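Local coordinates for protein butyryl-CoA dehydrogenase (Marinomonas mediterranea, PDB 6CXT) that belongs to the acyl-CoA dehydrogenase family of flavoproteins and binds flavin-adenine dinucleotide and the ligand FK4, at residues 7-12 with 61-66; 69-74 with 246-251; 145-150 with 218-223. All coordinates share one frame; numbering follows the deposited sequence.

Contact 1 of 3, residues 7-12 with 61-66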
# COMPACT_ATOMS: atom_id res chain seq x y z
N HIS B 7 29.88 -23.32 -11.16
CA HIS B 7 31.13 -22.68 -10.81
C HIS B 7 31.44 -21.59 -11.85
O HIS B 7 31.90 -20.50 -11.51
CB HIS B 7 32.27 -23.71 -10.75
CG HIS B 7 33.58 -23.13 -10.31
ND1 HIS B 7 33.94 -23.04 -8.98
CD2 HIS B 7 34.61 -22.61 -11.02
CE1 HIS B 7 35.14 -22.48 -8.89
NE2 HIS B 7 35.56 -22.21 -10.12
N GLU B 8 31.20 -21.90 -13.11
CA GLU B 8 31.47 -20.97 -14.21
C GLU B 8 30.55 -19.72 -14.08
O GLU B 8 31.03 -18.57 -14.17
CB GLU B 8 31.28 -21.69 -15.55
CG GLU B 8 31.65 -20.89 -16.82
CD GLU B 8 33.06 -20.28 -16.82
OE1 GLU B 8 33.99 -20.82 -16.17
OE2 GLU B 8 33.25 -19.23 -17.50
N GLN B 9 29.26 -19.95 -13.83
CA GLN B 9 28.30 -18.85 -13.70
C GLN B 9 28.68 -17.98 -12.52
O GLN B 9 28.70 -16.76 -12.65
CB GLN B 9 26.88 -19.37 -13.58
CG GLN B 9 26.34 -19.84 -14.91
CD GLN B 9 25.06 -20.61 -14.77
OE1 GLN B 9 24.88 -21.34 -13.79
NE2 GLN B 9 24.15 -20.42 -15.72
N ALA B 10 29.02 -18.60 -11.38
CA ALA B 10 29.55 -17.85 -10.20
C ALA B 10 30.77 -17.01 -10.50
O ALA B 10 30.90 -15.86 -10.03
CB ALA B 10 29.83 -18.76 -9.03
N GLU B 11 31.70 -17.59 -11.27
CA GLU B 11 32.90 -16.90 -11.66
C GLU B 11 32.60 -15.65 -12.51
O GLU B 11 33.19 -14.57 -12.29
CB GLU B 11 33.88 -17.86 -12.39
CG GLU B 11 35.29 -17.32 -12.50
CD GLU B 11 35.69 -16.50 -11.27
OE1 GLU B 11 35.72 -17.09 -10.16
OE2 GLU B 11 35.91 -15.26 -11.42
N LEU B 12 31.72 -15.82 -13.48
CA LEU B 12 31.30 -14.72 -14.33
C LEU B 12 30.61 -13.62 -13.51
O LEU B 12 30.83 -12.44 -13.74
CB LEU B 12 30.37 -15.24 -15.42
CG LEU B 12 31.09 -16.04 -16.52
CD1 LEU B 12 30.12 -17.00 -17.18
CD2 LEU B 12 31.75 -15.12 -17.53
N GLY B 61 27.82 -16.10 -26.76
CA GLY B 61 26.71 -17.04 -26.93
C GLY B 61 26.24 -17.67 -25.61
O GLY B 61 25.94 -18.86 -25.55
N PHE B 62 26.19 -16.87 -24.55
CA PHE B 62 25.65 -17.36 -23.27
C PHE B 62 24.17 -17.67 -23.31
O PHE B 62 23.42 -17.09 -24.10
CB PHE B 62 25.90 -16.35 -22.14
CG PHE B 62 27.33 -16.22 -21.75
CD1 PHE B 62 28.20 -17.34 -21.72
CD2 PHE B 62 27.83 -14.98 -21.33
CE1 PHE B 62 29.52 -17.20 -21.34
CE2 PHE B 62 29.14 -14.84 -20.92
CZ PHE B 62 29.99 -15.94 -20.93
N ASP B 63 23.71 -18.59 -22.46
CA ASP B 63 22.27 -18.78 -22.34
C ASP B 63 21.66 -17.58 -21.56
O ASP B 63 22.40 -16.78 -20.98
CB ASP B 63 21.92 -20.12 -21.67
CG ASP B 63 22.50 -20.26 -20.26
OD1 ASP B 63 23.00 -19.33 -19.67
OD2 ASP B 63 22.44 -21.36 -19.69
N ILE B 64 20.34 -17.49 -21.56
CA ILE B 64 19.62 -16.37 -20.91
C ILE B 64 19.93 -16.23 -19.41
O ILE B 64 20.24 -15.14 -18.92
CB ILE B 64 18.10 -16.43 -21.19
CG1 ILE B 64 17.88 -16.51 -22.70
CG2 ILE B 64 17.43 -15.12 -20.78
CD1 ILE B 64 16.47 -16.94 -23.04
N LEU B 65 19.93 -17.34 -18.68
CA LEU B 65 20.26 -17.23 -17.26
C LEU B 65 21.63 -16.70 -16.96
O LEU B 65 21.78 -15.86 -16.05
CB LEU B 65 20.05 -18.55 -16.50
CG LEU B 65 18.61 -18.73 -16.01
CD1 LEU B 65 18.38 -20.21 -15.70
CD2 LEU B 65 18.28 -17.83 -14.79
N THR B 66 22.65 -17.20 -17.69
CA THR B 66 23.99 -16.72 -17.47
C THR B 66 24.06 -15.23 -17.83
O THR B 66 24.74 -14.45 -17.14
CB THR B 66 25.02 -17.50 -18.33
OG1 THR B 66 24.94 -18.89 -17.99
CG2 THR B 66 26.40 -17.02 -18.01
O HOH W 1 22.07 -21.94 -16.96

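Contact 2 of 3, residues 69-74 with 246-251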
# COMPACT_ATOMS: atom_id res chain seq x y z
N LYS B 69 22.43 -13.06 -15.18
CA LYS B 69 23.20 -13.06 -13.93
C LYS B 69 24.36 -12.11 -14.04
O LYS B 69 24.70 -11.39 -13.08
CB LYS B 69 23.68 -14.49 -13.58
CG LYS B 69 24.40 -14.65 -12.24
CD LYS B 69 23.55 -14.21 -11.03
CE LYS B 69 24.19 -14.69 -9.73
NZ LYS B 69 23.31 -14.29 -8.58
N ILE B 70 25.01 -12.08 -15.21
CA ILE B 70 26.14 -11.14 -15.38
C ILE B 70 25.61 -9.70 -15.37
O ILE B 70 26.19 -8.80 -14.76
CB ILE B 70 26.87 -11.43 -16.71
CG1 ILE B 70 27.71 -12.72 -16.55
CG2 ILE B 70 27.74 -10.24 -17.17
CD1 ILE B 70 28.02 -13.32 -17.94
N ILE B 71 24.47 -9.49 -16.03
CA ILE B 71 23.91 -8.13 -16.10
C ILE B 71 23.55 -7.65 -14.67
O ILE B 71 23.76 -6.49 -14.30
CB ILE B 71 22.67 -8.10 -17.04
CG1 ILE B 71 23.12 -8.35 -18.50
CG2 ILE B 71 21.94 -6.76 -16.93
CD1 ILE B 71 21.95 -8.50 -19.47
N GLU B 72 22.96 -8.57 -13.89
CA GLU B 72 22.62 -8.25 -12.49
C GLU B 72 23.86 -7.82 -11.76
O GLU B 72 23.84 -6.82 -11.02
CB GLU B 72 22.04 -9.48 -11.81
CG GLU B 72 21.68 -9.24 -10.35
CD GLU B 72 21.28 -10.53 -9.63
OE1 GLU B 72 21.05 -11.57 -10.30
OE2 GLU B 72 21.22 -10.52 -8.38
N GLY B 73 24.96 -8.59 -11.93
CA GLY B 73 26.23 -8.25 -11.29
C GLY B 73 26.69 -6.85 -11.68
O GLY B 73 27.14 -6.05 -10.84
N LEU B 74 26.58 -6.54 -12.96
CA LEU B 74 26.98 -5.18 -13.41
C LEU B 74 26.05 -4.12 -12.81
O LEU B 74 26.53 -3.06 -12.43
CB LEU B 74 26.96 -5.06 -14.95
CG LEU B 74 28.03 -5.91 -15.69
CD1 LEU B 74 27.80 -5.95 -17.20
CD2 LEU B 74 29.42 -5.35 -15.35
N LEU B 246 16.85 -6.68 -19.69
CA LEU B 246 17.33 -5.33 -19.38
C LEU B 246 17.09 -5.06 -17.88
O LEU B 246 17.93 -4.45 -17.20
CB LEU B 246 16.65 -4.28 -20.27
CG LEU B 246 17.01 -2.79 -20.06
CD1 LEU B 246 16.82 -2.00 -21.36
CD2 LEU B 246 16.14 -2.14 -18.94
N PHE B 247 16.00 -5.59 -17.34
CA PHE B 247 15.56 -5.26 -15.95
C PHE B 247 16.41 -5.96 -14.89
O PHE B 247 16.36 -5.61 -13.70
CB PHE B 247 14.03 -5.53 -15.81
CG PHE B 247 13.22 -4.42 -16.46
CD1 PHE B 247 13.14 -4.34 -17.91
CD2 PHE B 247 12.63 -3.42 -15.72
CE1 PHE B 247 12.54 -3.27 -18.50
CE2 PHE B 247 11.96 -2.35 -16.33
CZ PHE B 247 11.94 -2.27 -17.73
N ALA B 248 17.22 -6.92 -15.32
CA ALA B 248 18.27 -7.50 -14.44
C ALA B 248 19.17 -6.40 -13.86
O ALA B 248 19.63 -6.52 -12.72
CB ALA B 248 19.10 -8.51 -15.20
N ILE B 249 19.39 -5.31 -14.62
CA ILE B 249 20.18 -4.16 -14.13
C ILE B 249 19.66 -3.71 -12.74
O ILE B 249 20.45 -3.47 -11.78
CB ILE B 249 20.12 -2.95 -15.09
CG1 ILE B 249 20.78 -3.31 -16.46
CG2 ILE B 249 20.82 -1.74 -14.48
CD1 ILE B 249 20.40 -2.29 -17.54
N PHE B 250 18.35 -3.57 -12.64
CA PHE B 250 17.76 -2.88 -11.48
C PHE B 250 17.69 -3.82 -10.28
O PHE B 250 17.63 -3.34 -9.16
CB PHE B 250 16.36 -2.42 -11.85
CG PHE B 250 16.35 -1.63 -13.15
CD1 PHE B 250 17.26 -0.55 -13.33
CD2 PHE B 250 15.45 -1.97 -14.19
CE1 PHE B 250 17.32 0.15 -14.56
CE2 PHE B 250 15.46 -1.23 -15.39
CZ PHE B 250 16.40 -0.21 -15.60
N VAL B 251 17.66 -5.12 -10.51
CA VAL B 251 17.79 -6.07 -9.41
C VAL B 251 19.19 -5.88 -8.77
O VAL B 251 19.31 -5.78 -7.54
CB VAL B 251 17.63 -7.54 -9.89
CG1 VAL B 251 18.03 -8.53 -8.79
CG2 VAL B 251 16.18 -7.80 -10.35

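Contact 3 of 3, residues 145-150 with 218-223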
# COMPACT_ATOMS: atom_id res chain seq x y z
N GLY B 145 10.46 -0.69 -55.86
CA GLY B 145 11.43 -1.62 -56.42
C GLY B 145 12.12 -2.39 -55.34
O GLY B 145 11.46 -3.04 -54.54
N ASP B 146 13.45 -2.33 -55.31
CA ASP B 146 14.26 -3.03 -54.31
C ASP B 146 14.48 -2.21 -53.00
O ASP B 146 15.37 -2.53 -52.22
CB ASP B 146 15.64 -3.36 -54.89
CG ASP B 146 15.65 -4.64 -55.73
OD1 ASP B 146 14.59 -5.25 -55.98
OD2 ASP B 146 16.76 -5.03 -56.14
N TYR B 147 13.70 -1.16 -52.81
CA TYR B 147 13.98 -0.18 -51.72
C TYR B 147 12.69 0.13 -51.01
O TYR B 147 11.60 -0.08 -51.55
CB TYR B 147 14.60 1.14 -52.25
CG TYR B 147 15.96 0.93 -52.85
CD1 TYR B 147 16.11 0.53 -54.22
CD2 TYR B 147 17.11 1.10 -52.06
CE1 TYR B 147 17.38 0.30 -54.75
CE2 TYR B 147 18.37 0.87 -52.59
CZ TYR B 147 18.50 0.48 -53.93
OH TYR B 147 19.77 0.29 -54.39
N TYR B 148 12.82 0.63 -49.78
CA TYR B 148 11.68 1.16 -49.07
C TYR B 148 11.94 2.58 -48.77
O TYR B 148 13.08 2.92 -48.54
CB TYR B 148 11.48 0.41 -47.77
CG TYR B 148 10.78 -0.90 -47.93
CD1 TYR B 148 9.38 -0.97 -47.92
CD2 TYR B 148 11.51 -2.08 -48.06
CE1 TYR B 148 8.72 -2.19 -48.05
CE2 TYR B 148 10.87 -3.31 -48.16
CZ TYR B 148 9.49 -3.36 -48.17
OH TYR B 148 8.88 -4.59 -48.30
N VAL B 149 10.91 3.41 -48.83
CA VAL B 149 11.01 4.80 -48.46
C VAL B 149 10.26 4.95 -47.12
O VAL B 149 9.03 4.69 -47.03
CB VAL B 149 10.40 5.68 -49.56
CG1 VAL B 149 10.36 7.17 -49.19
CG2 VAL B 149 11.19 5.47 -50.87
N LEU B 150 10.99 5.45 -46.11
CA LEU B 150 10.48 5.55 -44.73
C LEU B 150 10.22 7.00 -44.41
O LEU B 150 11.05 7.89 -44.72
CB LEU B 150 11.48 4.95 -43.75
CG LEU B 150 11.32 3.46 -43.42
CD1 LEU B 150 11.69 2.51 -44.57
CD2 LEU B 150 12.13 3.12 -42.17
N THR B 218 15.41 6.51 -47.86
CA THR B 218 15.45 5.35 -48.73
C THR B 218 16.39 4.31 -48.27
O THR B 218 17.60 4.54 -48.12
CB THR B 218 15.77 5.81 -50.19
OG1 THR B 218 14.68 6.66 -50.56
CG2 THR B 218 15.86 4.62 -51.13
N ILE B 219 15.87 3.11 -48.05
CA ILE B 219 16.79 2.04 -47.70
C ILE B 219 16.54 0.78 -48.55
O ILE B 219 15.40 0.50 -48.95
CB ILE B 219 16.67 1.63 -46.19
CG1 ILE B 219 15.23 1.23 -45.90
CG2 ILE B 219 17.04 2.80 -45.25
CD1 ILE B 219 15.08 0.59 -44.54
N HIS B 220 17.60 0.01 -48.75
CA HIS B 220 17.50 -1.21 -49.51
C HIS B 220 16.68 -2.22 -48.73
O HIS B 220 16.75 -2.28 -47.51
CB HIS B 220 18.87 -1.79 -49.81
CG HIS B 220 18.83 -2.87 -50.83
ND1 HIS B 220 18.90 -4.21 -50.50
CD2 HIS B 220 18.67 -2.82 -52.17
CE1 HIS B 220 18.81 -4.94 -51.60
NE2 HIS B 220 18.66 -4.12 -52.63
N LYS B 221 15.89 -3.02 -49.45
CA LYS B 221 15.05 -4.04 -48.83
C LYS B 221 15.81 -5.06 -47.99
O LYS B 221 15.21 -5.62 -47.08
CB LYS B 221 14.19 -4.76 -49.88
CG LYS B 221 15.01 -5.69 -50.76
CD LYS B 221 14.11 -6.42 -51.75
CE LYS B 221 14.97 -7.28 -52.67
NZ LYS B 221 14.08 -7.91 -53.68
N ASP B 222 17.10 -5.29 -48.24
CA ASP B 222 17.86 -6.21 -47.40
C ASP B 222 18.00 -5.71 -45.94
O ASP B 222 18.48 -6.43 -45.09
CB ASP B 222 19.27 -6.46 -47.95
CG ASP B 222 19.27 -7.19 -49.31
OD1 ASP B 222 18.20 -7.65 -49.81
OD2 ASP B 222 20.38 -7.29 -49.89
N TYR B 223 17.67 -4.44 -45.70
CA TYR B 223 17.66 -3.90 -44.33
C TYR B 223 16.37 -4.23 -43.55
O TYR B 223 16.33 -3.96 -42.33
CB TYR B 223 17.90 -2.36 -44.33
CG TYR B 223 19.35 -2.03 -44.53
CD1 TYR B 223 20.29 -2.27 -43.52
CD2 TYR B 223 19.81 -1.50 -45.77
CE1 TYR B 223 21.64 -2.01 -43.71
CE2 TYR B 223 21.17 -1.21 -45.96
CZ TYR B 223 22.06 -1.45 -44.94
OH TYR B 223 23.38 -1.18 -45.14

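Contact 1 of 3, residues 7-12 with 61-66
Gln9 and Thr66 make the polar link between the two segments, their side chains crossing at about a right angle. The amide of Gln9 donates from NE2 to OG1 of Thr66 at 2.8 Å, nearly straight at 171° and in the plane of the amide. Its chain is extended beyond CG, which lets an amide on one helix span the gap to a hydroxyl on the other. Thr66 OG1 in turn donates to Asp63 OD1 at 2.6 Å. The same OD1 accepts from Thr66 N, so Asp63 is the N-cap of helix 64-77, a role for which its short carboxylate is well suited. In this way the first turn of that helix, in the N-terminal helical domain of the acyl-CoA dehydrogenase fold, is tied to helix 7-19.

Beside this chain of bonds the packing is apolar and close. Leu12 and Phe62 meet tip to tip, and both CD1 and CD2 of Leu12 lie 3.9 Å from Phe62 CZ. Leu12 CD1 also touches Thr66 CG2 at 3.8 Å. That methyl is anti to the backbone N (chi1, measured to OG1, is -59°), and it lies over one face of the Phe62 ring near its rim. Threonine therefore serves both halves, hydroxyl to the amide and methyl to the leucine.

On the looser side, Gln9 NE2 and the exposed Asp63 stand too far apart to bond directly. A water fills in, accepting from Gln9 NE2 at 2.9 Å and donating to Asp63 OD2 at 2.8 Å. The amide oxygen of Gln9 turns back to Thr6 N.

Contact 2 of 3, residues 69-74 with 246-251
Glu72, whose carboxylate lies against Val251, has its OE1 held by the hydroxyl of Tyr300, with Lys69 NZ farther off in a long salt bridge of 3.9 Å. Its other oxygen, OE2, pairs with Arg296, so the charge on this buried acid is probably balanced by the two basic residues, Arg296 directly and Lys69 at long range. The contact packs helix 64-77 of the N-terminal domain against helix 248-267 of the C-terminal domain, near its N-terminal end; these are the two largely helical parts of an acyl-CoA dehydrogenase.

In Glu72, chi1 of 179° sets CG anti to the backbone N, and the extended chain beyond it crosses Val251 obliquely. Val251 CG1 sits 3.8 Å from Glu72 OE2 and 3.9 Å from Glu72 CD, a branched apolar surface beside a carboxylate whose oxygens have partners elsewhere. Lys69 has a further partner in the ring of Phe13, a cation-pi contact.

The backbones come nearest where Glu72 faces Ala248, with CA atoms 4.8 Å apart. So small a separation suits alanine, which brings only a methyl to the interface. Here Glu72 CA sends its hydrogen toward Ala248 O, a CA-H...O contact of 3.5 Å with 153° at the hydrogen.

Ile71, the residue just before Glu72, supplies the apolar packing. Helix 81-101 also reaches it, through Phe92, while Leu299 of helix 279-306 packs on Ala248. The branch of Ile71 that does the touching is CG2, anti to its own backbone N: it rests 3.8 Å from Ala248 CB and 3.7 Å from Ile249 CG1.

Contact 3 of 3, residues 145-150 with 218-223
Tyr147 and His220 form a T-shaped aromatic pair, with the edge of the imidazole turned to the face of the phenol. The planes stand at 83°, and His220 CD2 lies 3.6 Å above the Tyr147 ring, offset toward its rim. His220 CG is anti to the backbone N (chi1 -168°); the bond to CB points away overall, yet CB touches Tyr147 and the end of the side chain comes nearer still. One face of the imidazole also receives Asp146 O, 3.3 Å above its plane. The Asp146 side chain lies alongside the histidine, pointing the same way, with the carboxylate plane perpendicular to the ring.

Lys221 bonds Asp146 twice: its backbone N donates to Asp146 O at 2.9 Å, and NZ forms a salt bridge with OD1 at 3.6 Å. Its CG takes the crowded position between N and carbonyl carbon, and the rest of the chain is extended, a reach suited to an exposed site. Lys221 CB also touches Tyr148 CE2 at 4.0 Å.

Deeper in, Tyr148 and Ile219 are an antiparallel hydrogen-bonded pair, Tyr148 N to Ile219 O at 2.7 Å and Ile219 N to Tyr148 O at 2.8 Å. Both side chains lie on the buried face of the sheet, where Ile219 CD1 meets Leu150 CD1 at 3.9 Å. On the other face Val149 CG2 rests beside Thr218 OG1, while Thr218 CG2 turns to Tyr147; a threonine suits this solvent-facing place.

These two strands are the inner pair of the four-stranded antiparallel sheet in the middle domain. Strand 140-144 flanks 147-158, strand 193-195 flanks 209-220, and Phe184 of strand 181-187, in a second sheet, packs against Tyr148, Leu150 and Ile219.

In the fold
Contacts 1 and 2 follow one another along helix 64-77: contact 1 ties its first turn to helix 7-19, contact 2 its middle to the C-terminal domain. Their centres are 13 Å apart and they touch through Ile70, whose CD1 lies 3.5 Å from Phe62 CE2. Contact 3 belongs to the beta domain that the chain forms between the two segments of contact 2; its centre is 37 Å from that of contact 2 and 39 Å from that of contact 1. Of the bound ligands, FK4 is about 9 Å from the side chain of Ile249; an FAD is about 12 Å from that same side chain, and an FAD is about 13 Å from the side chain of Leu150.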